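Local coordinates for solute-binding protein Csal_2479 (Chromohalobacter salexigens, PDB 4P1L) that binds D-glucuronate in the periplasm and probably delivers it to a tripartite ATP-independent (TRAP) permease for uptake into the cytoplasm, at residues Met188-Gly200 and Asn207-Ala221. Residues are numbered along the deposited sequence; the frame is centred on the assembly and turned at random.
Sequences MAYGEVYQSLKTG and NNYPSYESSGHYEVA. With BDP (beta-D-glucopyranuronic acid), chain C.
His217 NE2 is linked through a single water to the backbone of Tyr190 and Tyr194: the water lies in the imidazole plane 2.8 Å from NE2, donates to Tyr190 O and accepts from Tyr194 N. ND1 is bonded to Tyr149 OH, and the two partners together should hold the rotation of the imidazole. Its two faces are packed as well: Val193 CG1 sits over one, 3.7 Å from the ring centroid in a CH-pi contact, and Ser215 CB covers the other. Leu197 meets the base of the same side chain with CD1, 3.9 Å from His217 CB, and packs its own CB 3.7 Å from Val220 CG1. Tyr194 lays its ring edge beside Gly216 O and donates from OH to Glu219 OE1 at 3.2 Å. On the sugar side, Tyr190 CG stands anti to the backbone N (chi1 -176°), which carries the ring across the Asn207 amide and brings OH to 3.3 Å from Ser211 CB. C5 of the glucuronate lies over one face, toward the rim, while OH shares a second water with Ser214 OG. Asn207 grips the sugar twice, OD1 accepting from BDP O1 at 2.7 Å and ND2 donating to BDP O5. The packing round His217 thus sets Tyr190 beside Asn207, forming one side of the glucuronate pocket of this TRAP solute-binding protein.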
HETATM    1  N   MSE A 188      -8.794  -5.619   9.877  1.00 20.07           N
HETATM    2  CA  MSE A 188      -8.049  -6.753  10.426  1.00 20.35           C
HETATM    3  C   MSE A 188      -6.588  -6.725   9.961  1.00 17.54           C
HETATM    4  O   MSE A 188      -6.306  -6.343   8.823  1.00 15.77           O
HETATM    5  CB  MSE A 188      -8.726  -8.045   9.958  1.00 18.27           C
HETATM    6  CG  MSE A 188      -8.158  -9.301  10.505  1.00 29.33           C
HETATM    7 SE   MSE A 188      -9.063 -10.881   9.703  1.00 29.75          SE
HETATM    8  CE  MSE A 188     -10.884 -10.345   9.923  1.00 17.50           C
ATOM      9  N   ALA A 189      -5.683  -7.131  10.845  1.00 19.02           N
ATOM     10  CA  ALA A 189      -4.259  -7.328  10.514  1.00 23.52           C
ATOM     11  C   ALA A 189      -4.102  -8.272   9.338  1.00 16.56           C
ATOM     12  O   ALA A 189      -4.752  -9.297   9.266  1.00 16.74           O
ATOM     13  CB  ALA A 189      -3.491  -7.861  11.706  1.00 26.78           C
ATOM     14  N   TYR A 190      -3.230  -7.901   8.413  1.00 18.99           N
ATOM     15  CA  TYR A 190      -2.959  -8.686   7.200  1.00 19.04           C
ATOM     16  C   TYR A 190      -2.688 -10.175   7.506  1.00 19.48           C
ATOM     17  O   TYR A 190      -3.212 -11.064   6.815  1.00 17.33           O
ATOM     18  CB  TYR A 190      -1.770  -8.033   6.482  1.00 20.12           C
ATOM     19  CG  TYR A 190      -1.361  -8.607   5.150  1.00 17.29           C
ATOM     20  CD1 TYR A 190      -2.293  -8.849   4.142  1.00 16.78           C
ATOM     21  CD2 TYR A 190      -0.020  -8.875   4.877  1.00 18.02           C
ATOM     22  CE1 TYR A 190      -1.901  -9.370   2.928  1.00 18.42           C
ATOM     23  CE2 TYR A 190       0.375  -9.385   3.662  1.00 19.89           C
ATOM     24  CZ  TYR A 190      -0.572  -9.630   2.690  1.00 16.17           C
ATOM     25  OH  TYR A 190      -0.196 -10.136   1.470  1.00 18.44           O
ATOM     26  N   GLY A 191      -1.860 -10.436   8.531  1.00 20.02           N
ATOM     27  CA  GLY A 191      -1.436 -11.776   8.886  1.00 24.86           C
ATOM     28  C   GLY A 191      -2.553 -12.708   9.310  1.00 27.10           C
ATOM     29  O   GLY A 191      -2.412 -13.927   9.252  1.00 24.61           O
ATOM     30  N   GLU A 192      -3.677 -12.129   9.710  1.00 24.40           N
ATOM     31  CA  GLU A 192      -4.799 -12.911  10.201  1.00 21.94           C
ATOM     32  C   GLU A 192      -5.822 -13.269   9.130  1.00 27.09           C
ATOM     33  O   GLU A 192      -6.766 -14.041   9.379  1.00 23.62           O
ATOM     34  CB  GLU A 192      -5.484 -12.139  11.316  1.00 21.38           C
ATOM     35  CG  GLU A 192      -4.649 -12.046  12.565  1.00 26.74           C
ATOM     36  CD  GLU A 192      -5.265 -11.160  13.613  1.00 40.12           C
ATOM     37  OE1 GLU A 192      -6.470 -10.839  13.487  1.00 40.28           O
ATOM     38  OE2 GLU A 192      -4.536 -10.795  14.564  1.00 50.05           O
ATOM     39  N   VAL A 193      -5.639 -12.724   7.936  1.00 21.94           N
ATOM     40  CA  VAL A 193      -6.700 -12.801   6.927  1.00 20.56           C
ATOM     41  C   VAL A 193      -6.881 -14.222   6.419  1.00 17.38           C
ATOM     42  O   VAL A 193      -8.014 -14.669   6.227  1.00 22.08           O
ATOM     43  CB  VAL A 193      -6.455 -11.845   5.758  1.00 19.83           C
ATOM     44  CG1 VAL A 193      -7.498 -12.047   4.644  1.00 20.86           C
ATOM     45  CG2 VAL A 193      -6.473 -10.421   6.252  1.00 15.93           C
ATOM     46  N   TYR A 194      -5.765 -14.932   6.232  1.00 23.23           N
ATOM     47  CA  TYR A 194      -5.812 -16.282   5.666  1.00 19.74           C
ATOM     48  C   TYR A 194      -6.690 -17.208   6.484  1.00 25.07           C
ATOM     49  O   TYR A 194      -7.610 -17.837   5.954  1.00 22.95           O
ATOM     50  CB  TYR A 194      -4.413 -16.881   5.585  1.00 20.75           C
ATOM     51  CG  TYR A 194      -4.418 -18.306   5.075  1.00 22.68           C
ATOM     52  CD1 TYR A 194      -4.568 -18.576   3.714  1.00 22.27           C
ATOM     53  CD2 TYR A 194      -4.281 -19.374   5.944  1.00 32.73           C
ATOM     54  CE1 TYR A 194      -4.569 -19.884   3.234  1.00 25.58           C
ATOM     55  CE2 TYR A 194      -4.284 -20.683   5.473  1.00 33.04           C
ATOM     56  CZ  TYR A 194      -4.426 -20.929   4.124  1.00 30.03           C
ATOM     57  OH  TYR A 194      -4.414 -22.216   3.657  1.00 35.37           O
ATOM     58  N   GLN A 195      -6.393 -17.301   7.780  1.00 29.50           N
ATOM     59  CA  GLN A 195      -7.145 -18.183   8.672  1.00 33.02           C
ATOM     60  C   GLN A 195      -8.584 -17.711   8.762  1.00 31.14           C
ATOM     61  O   GLN A 195      -9.492 -18.527   8.888  1.00 29.08           O
ATOM     62  CB  GLN A 195      -6.527 -18.237  10.076  1.00 31.89           C
ATOM     63  CG  GLN A 195      -5.193 -18.990  10.172  1.00 37.58           C
ATOM     64  CD  GLN A 195      -5.256 -20.440   9.678  1.00 45.18           C
ATOM     65  OE1 GLN A 195      -6.278 -21.115   9.806  1.00 40.26           O
ATOM     66  NE2 GLN A 195      -4.148 -20.912   9.095  1.00 43.86           N
ATOM     67  N   SER A 196      -8.798 -16.392   8.710  1.00 26.94           N
ATOM     68  CA  SER A 196     -10.146 -15.858   8.827  1.00 25.39           C
ATOM     69  C   SER A 196     -11.022 -16.261   7.622  1.00 25.99           C
ATOM     70  O   SER A 196     -12.209 -16.577   7.771  1.00 25.63           O
ATOM     71  CB  SER A 196     -10.095 -14.345   9.019  1.00 25.43           C
ATOM     72  OG  SER A 196     -11.369 -13.838   9.353  1.00 36.56           O
ATOM     73  N   LEU A 197     -10.440 -16.244   6.429  1.00 22.04           N
ATOM     74  CA  LEU A 197     -11.096 -16.815   5.252  1.00 26.72           C
ATOM     75  C   LEU A 197     -11.344 -18.317   5.411  1.00 30.08           C
ATOM     76  O   LEU A 197     -12.426 -18.817   5.101  1.00 28.35           O
ATOM     77  CB  LEU A 197     -10.239 -16.587   4.006  1.00 20.69           C
ATOM     78  CG  LEU A 197     -10.163 -15.150   3.486  1.00 20.72           C
ATOM     79  CD1 LEU A 197      -9.039 -15.048   2.484  1.00 21.28           C
ATOM     80  CD2 LEU A 197     -11.477 -14.676   2.854  1.00 22.44           C
ATOM     81  N   LYS A 198     -10.328 -19.034   5.876  1.00 25.92           N
ATOM     82  CA  LYS A 198     -10.424 -20.491   6.013  1.00 31.03           C
ATOM     83  C   LYS A 198     -11.581 -20.887   6.938  1.00 37.86           C
ATOM     84  O   LYS A 198     -12.328 -21.829   6.662  1.00 39.72           O
ATOM     85  CB  LYS A 198      -9.100 -21.040   6.552  1.00 35.17           C
ATOM     86  CG  LYS A 198      -8.755 -22.468   6.122  1.00 45.15           C
ATOM     87  CD  LYS A 198      -7.283 -22.766   6.441  1.00 46.00           C
ATOM     88  CE  LYS A 198      -7.082 -24.160   7.049  1.00 53.44           C
ATOM     89  NZ  LYS A 198      -7.176 -25.252   6.041  1.00 50.77           N
ATOM     90  N   THR A 199     -11.739 -20.150   8.029  1.00 34.35           N
ATOM     91  CA  THR A 199     -12.760 -20.467   9.029  1.00 35.92           C
ATOM     92  C   THR A 199     -14.129 -19.840   8.765  1.00 40.23           C
ATOM     93  O   THR A 199     -15.069 -20.077   9.524  1.00 36.88           O
ATOM     94  CB  THR A 199     -12.313 -20.046  10.434  1.00 33.55           C
ATOM     95  OG1 THR A 199     -12.136 -18.627  10.491  1.00 36.47           O
ATOM     96  CG2 THR A 199     -11.021 -20.756  10.813  1.00 39.58           C
ATOM     97  N   GLY A 200     -14.244 -19.035   7.709  1.00 30.99           N
ATOM     98  CA  GLY A 200     -15.527 -18.487   7.323  1.00 29.13           C
ATOM     99  C   GLY A 200     -15.968 -17.262   8.084  1.00 30.12           C
ATOM    100  O   GLY A 200     -17.073 -16.775   7.873  1.00 36.85           O
ATOM    101  N   ASN A 207      -6.953  -6.901  -2.560  1.00 13.67           N
ATOM    102  CA  ASN A 207      -5.519  -6.692  -2.670  1.00 11.12           C
ATOM    103  C   ASN A 207      -5.064  -6.853  -4.109  1.00 13.28           C
ATOM    104  O   ASN A 207      -5.850  -7.220  -4.995  1.00 14.18           O
ATOM    105  CB  ASN A 207      -4.739  -7.654  -1.745  1.00 12.24           C
ATOM    106  CG  ASN A 207      -3.643  -6.953  -1.001  1.00 11.61           C
ATOM    107  OD1 ASN A 207      -2.828  -6.209  -1.604  1.00 14.48           O
ATOM    108  ND2 ASN A 207      -3.633  -7.101   0.317  1.00 15.25           N
ATOM    109  N   ASN A 208      -3.782  -6.575  -4.314  1.00 11.27           N
ATOM    110  CA  ASN A 208      -3.121  -6.777  -5.592  1.00 13.04           C
ATOM    111  C   ASN A 208      -2.778  -8.242  -5.782  1.00 15.78           C
ATOM    112  O   ASN A 208      -2.908  -9.040  -4.848  1.00 15.90           O
ATOM    113  CB  ASN A 208      -1.871  -5.911  -5.669  1.00 14.42           C
ATOM    114  CG  ASN A 208      -0.956  -6.099  -4.453  1.00 12.67           C
ATOM    115  OD1 ASN A 208      -0.635  -7.220  -4.061  1.00 15.65           O
ATOM    116  ND2 ASN A 208      -0.558  -4.989  -3.850  1.00 11.46           N
ATOM    117  N   TYR A 209      -2.358  -8.606  -6.989  1.00 15.12           N
ATOM    118  CA  TYR A 209      -2.052  -9.999  -7.277  1.00 15.24           C
ATOM    119  C   TYR A 209      -0.934 -10.578  -6.378  1.00 14.26           C
ATOM    120  O   TYR A 209      -1.089 -11.669  -5.780  1.00 15.41           O
ATOM    121  CB  TYR A 209      -1.715 -10.164  -8.748  1.00 16.76           C
ATOM    122  CG  TYR A 209      -2.895 -10.235  -9.707  1.00 14.87           C
ATOM    123  CD1 TYR A 209      -3.877 -11.199  -9.585  1.00 28.26           C
ATOM    124  CD2 TYR A 209      -2.987  -9.343 -10.771  1.00 26.25           C
ATOM    125  CE1 TYR A 209      -4.955 -11.257 -10.501  1.00 25.84           C
ATOM    126  CE2 TYR A 209      -4.046  -9.394 -11.688  1.00 23.54           C
ATOM    127  CZ  TYR A 209      -5.017 -10.358 -11.552  1.00 28.24           C
ATOM    128  OH  TYR A 209      -6.064 -10.416 -12.464  1.00 27.17           O
ATOM    129  N   PRO A 210       0.181  -9.851  -6.234  1.00 13.18           N
ATOM    130  CA  PRO A 210       1.236 -10.482  -5.437  1.00 13.20           C
ATOM    131  C   PRO A 210       0.859 -10.741  -4.002  1.00 15.29           C
ATOM    132  O   PRO A 210       1.301 -11.754  -3.464  1.00 18.63           O
ATOM    133  CB  PRO A 210       2.412  -9.521  -5.567  1.00 17.21           C
ATOM    134  CG  PRO A 210       2.160  -8.815  -6.865  1.00 16.31           C
ATOM    135  CD  PRO A 210       0.662  -8.640  -6.909  1.00 16.17           C
ATOM    136  N   SER A 211      -0.001  -9.916  -3.407  1.00 16.25           N
ATOM    137  CA  SER A 211      -0.410 -10.166  -2.030  1.00 12.96           C
ATOM    138  C   SER A 211      -1.407 -11.310  -1.957  1.00 14.62           C
ATOM    139  O   SER A 211      -1.267 -12.213  -1.120  1.00 16.35           O
ATOM    140  CB  SER A 211      -1.013  -8.902  -1.425  1.00 13.52           C
ATOM    141  OG  SER A 211       0.008  -7.961  -1.111  1.00 17.71           O
ATOM    142  N   TYR A 212      -2.393 -11.259  -2.848  1.00 13.55           N
ATOM    143  CA  TYR A 212      -3.417 -12.280  -2.955  1.00 15.53           C
ATOM    144  C   TYR A 212      -2.765 -13.649  -3.095  1.00 17.05           C
ATOM    145  O   TYR A 212      -3.189 -14.596  -2.462  1.00 14.78           O
ATOM    146  CB  TYR A 212      -4.288 -11.953  -4.157  1.00 15.02           C
ATOM    147  CG  TYR A 212      -5.366 -12.949  -4.532  1.00 17.07           C
ATOM    148  CD1 TYR A 212      -6.343 -13.323  -3.638  1.00 13.49           C
ATOM    149  CD2 TYR A 212      -5.420 -13.485  -5.826  1.00 18.98           C
ATOM    150  CE1 TYR A 212      -7.373 -14.217  -4.025  1.00 16.08           C
ATOM    151  CE2 TYR A 212      -6.424 -14.348  -6.209  1.00 23.30           C
ATOM    152  CZ  TYR A 212      -7.403 -14.706  -5.312  1.00 23.75           C
ATOM    153  OH  TYR A 212      -8.386 -15.574  -5.732  1.00 19.56           O
ATOM    154  N   GLU A 213      -1.713 -13.720  -3.907  1.00 15.60           N
ATOM    155  CA  GLU A 213      -0.983 -14.968  -4.149  1.00 17.33           C
ATOM    156  C   GLU A 213      -0.039 -15.337  -2.998  1.00 23.33           C
ATOM    157  O   GLU A 213      -0.173 -16.432  -2.407  1.00 20.96           O
ATOM    158  CB  GLU A 213      -0.240 -14.900  -5.498  1.00 17.19           C
ATOM    159  CG  GLU A 213       0.741 -16.069  -5.734  1.00 17.57           C
ATOM    160  CD  GLU A 213       2.153 -15.806  -5.200  1.00 21.44           C
ATOM    161  OE1 GLU A 213       2.730 -14.754  -5.528  1.00 21.09           O
ATOM    162  OE2 GLU A 213       2.703 -16.663  -4.463  1.00 23.51           O
ATOM    163  N   SER A 214       0.878 -14.433  -2.642  1.00 18.16           N
ATOM    164  CA  SER A 214       1.895 -14.757  -1.646  1.00 17.96           C
ATOM    165  C   SER A 214       1.321 -15.048  -0.262  1.00 23.32           C
ATOM    166  O   SER A 214       1.842 -15.902   0.450  1.00 17.04           O
ATOM    167  CB  SER A 214       2.979 -13.673  -1.537  1.00 23.64           C
ATOM    168  OG  SER A 214       2.441 -12.438  -1.089  1.00 20.22           O
ATOM    169  N   SER A 215       0.243 -14.368   0.110  1.00 21.56           N
ATOM    170  CA  SER A 215      -0.421 -14.606   1.398  1.00 18.63           C
ATOM    171  C   SER A 215      -1.165 -15.936   1.479  1.00 19.35           C
ATOM    172  O   SER A 215      -1.538 -16.360   2.564  1.00 19.81           O
ATOM    173  CB  SER A 215      -1.471 -13.530   1.660  1.00 19.17           C
ATOM    174  OG  SER A 215      -2.532 -13.687   0.724  1.00 20.92           O
ATOM    175  N   GLY A 216      -1.431 -16.550   0.332  1.00 19.37           N
ATOM    176  CA  GLY A 216      -2.198 -17.784   0.273  1.00 24.47           C
ATOM    177  C   GLY A 216      -3.709 -17.576   0.215  1.00 20.19           C
ATOM    178  O   GLY A 216      -4.455 -18.548   0.243  1.00 18.76           O
ATOM    179  N   HIS A 217      -4.169 -16.328   0.129  1.00 20.20           N
ATOM    180  CA  HIS A 217      -5.611 -16.064   0.180  1.00 17.03           C
ATOM    181  C   HIS A 217      -6.321 -16.722  -0.972  1.00 20.70           C
ATOM    182  O   HIS A 217      -7.441 -17.176  -0.819  1.00 18.40           O
ATOM    183  CB  HIS A 217      -5.918 -14.562   0.202  1.00 22.49           C
ATOM    184  CG  HIS A 217      -5.364 -13.856   1.397  1.00 18.80           C
ATOM    185  ND1 HIS A 217      -5.399 -12.491   1.541  1.00 16.98           N
ATOM    186  CD2 HIS A 217      -4.743 -14.333   2.501  1.00 19.11           C
ATOM    187  CE1 HIS A 217      -4.821 -12.153   2.682  1.00 16.94           C
ATOM    188  NE2 HIS A 217      -4.439 -13.259   3.292  1.00 16.31           N
ATOM    189  N   TYR A 218      -5.630 -16.831  -2.106  1.00 19.13           N
ATOM    190  CA  TYR A 218      -6.214 -17.409  -3.313  1.00 16.52           C
ATOM    191  C   TYR A 218      -6.609 -18.873  -3.132  1.00 19.51           C
ATOM    192  O   TYR A 218      -7.438 -19.380  -3.870  1.00 21.35           O
ATOM    193  CB  TYR A 218      -5.225 -17.292  -4.463  1.00 24.14           C
ATOM    194  CG  TYR A 218      -4.084 -18.288  -4.424  1.00 18.08           C
ATOM    195  CD1 TYR A 218      -2.954 -18.052  -3.670  1.00 24.10           C
ATOM    196  CD2 TYR A 218      -4.128 -19.454  -5.192  1.00 21.61           C
ATOM    197  CE1 TYR A 218      -1.901 -18.952  -3.645  1.00 26.93           C
ATOM    198  CE2 TYR A 218      -3.077 -20.358  -5.173  1.00 28.59           C
ATOM    199  CZ  TYR A 218      -1.970 -20.096  -4.408  1.00 30.57           C
ATOM    200  OH  TYR A 218      -0.928 -20.981  -4.382  1.00 29.86           O
ATOM    201  N   GLU A 219      -6.018 -19.546  -2.155  1.00 19.56           N
ATOM    202  CA  GLU A 219      -6.347 -20.939  -1.900  1.00 21.47           C
ATOM    203  C   GLU A 219      -7.727 -21.098  -1.282  1.00 28.36           C
ATOM    204  O   GLU A 219      -8.282 -22.192  -1.304  1.00 27.07           O
ATOM    205  CB  GLU A 219      -5.318 -21.573  -0.965  1.00 26.13           C
ATOM    206  CG  GLU A 219      -3.909 -21.629  -1.518  1.00 28.38           C
ATOM    207  CD  GLU A 219      -2.899 -21.979  -0.444  1.00 39.92           C
ATOM    208  OE1 GLU A 219      -3.327 -22.459   0.628  1.00 45.06           O
ATOM    209  OE2 GLU A 219      -1.691 -21.752  -0.659  1.00 46.35           O
ATOM    210  N   VAL A 220      -8.266 -20.031  -0.691  1.00 24.48           N
ATOM    211  CA  VAL A 220      -9.555 -20.136  -0.014  1.00 29.80           C
ATOM    212  C   VAL A 220     -10.615 -19.274  -0.699  1.00 28.08           C
ATOM    213  O   VAL A 220     -11.771 -19.675  -0.842  1.00 41.74           O
ATOM    214  CB  VAL A 220      -9.438 -19.772   1.476  1.00 36.55           C
ATOM    215  CG1 VAL A 220     -10.827 -19.765   2.135  1.00 40.74           C
ATOM    216  CG2 VAL A 220      -8.502 -20.746   2.183  1.00 35.80           C
ATOM    217  N   ALA A 221     -10.199 -18.123  -1.198  1.00 22.33           N
ATOM    218  CA  ALA A 221     -11.122 -17.224  -1.898  1.00 23.25           C
ATOM    219  C   ALA A 221     -10.779 -17.261  -3.389  1.00 17.01           C
ATOM    220  O   ALA A 221      -9.887 -16.546  -3.847  1.00 23.87           O
ATOM    221  CB  ALA A 221     -11.019 -15.840  -1.335  1.00 22.91           C
TER
HETATM  222  C1  BDP C 401      -0.414  -5.042   0.740  1.00 11.57           C
HETATM  223  C2  BDP C 401       0.550  -3.992   1.274  1.00 10.53           C
HETATM  224  C3  BDP C 401       0.907  -4.326   2.672  1.00 16.70           C
HETATM  225  C4  BDP C 401      -0.359  -4.352   3.468  1.00 12.52           C
HETATM  226  C5  BDP C 401      -1.357  -5.385   2.883  1.00 10.25           C
HETATM  227  C6  BDP C 401      -2.687  -5.420   3.635  1.00 12.94           C
HETATM  228  O2  BDP C 401       1.701  -4.050   0.449  1.00 13.24           O
HETATM  229  O3  BDP C 401       1.743  -3.163   3.190  1.00 13.74           O
HETATM  230  O4  BDP C 401      -0.080  -4.675   4.841  1.00 12.28           O
HETATM  231  O5  BDP C 401      -1.602  -5.077   1.547  1.00 11.81           O
HETATM  232  O6A BDP C 401      -3.726  -5.668   2.941  1.00 13.40           O
HETATM  233  O1  BDP C 401      -0.793  -4.712  -0.551  1.00 14.07           O
HETATM  234  O6B BDP C 401      -2.700  -5.291   4.877  1.00 15.87           O
HETATM  235  O   HOH W   1       2.588 -10.811   1.140  1.00 16.53           O
HETATM  236  O   HOH W   2      -3.174 -13.518   5.766  1.00 18.26           O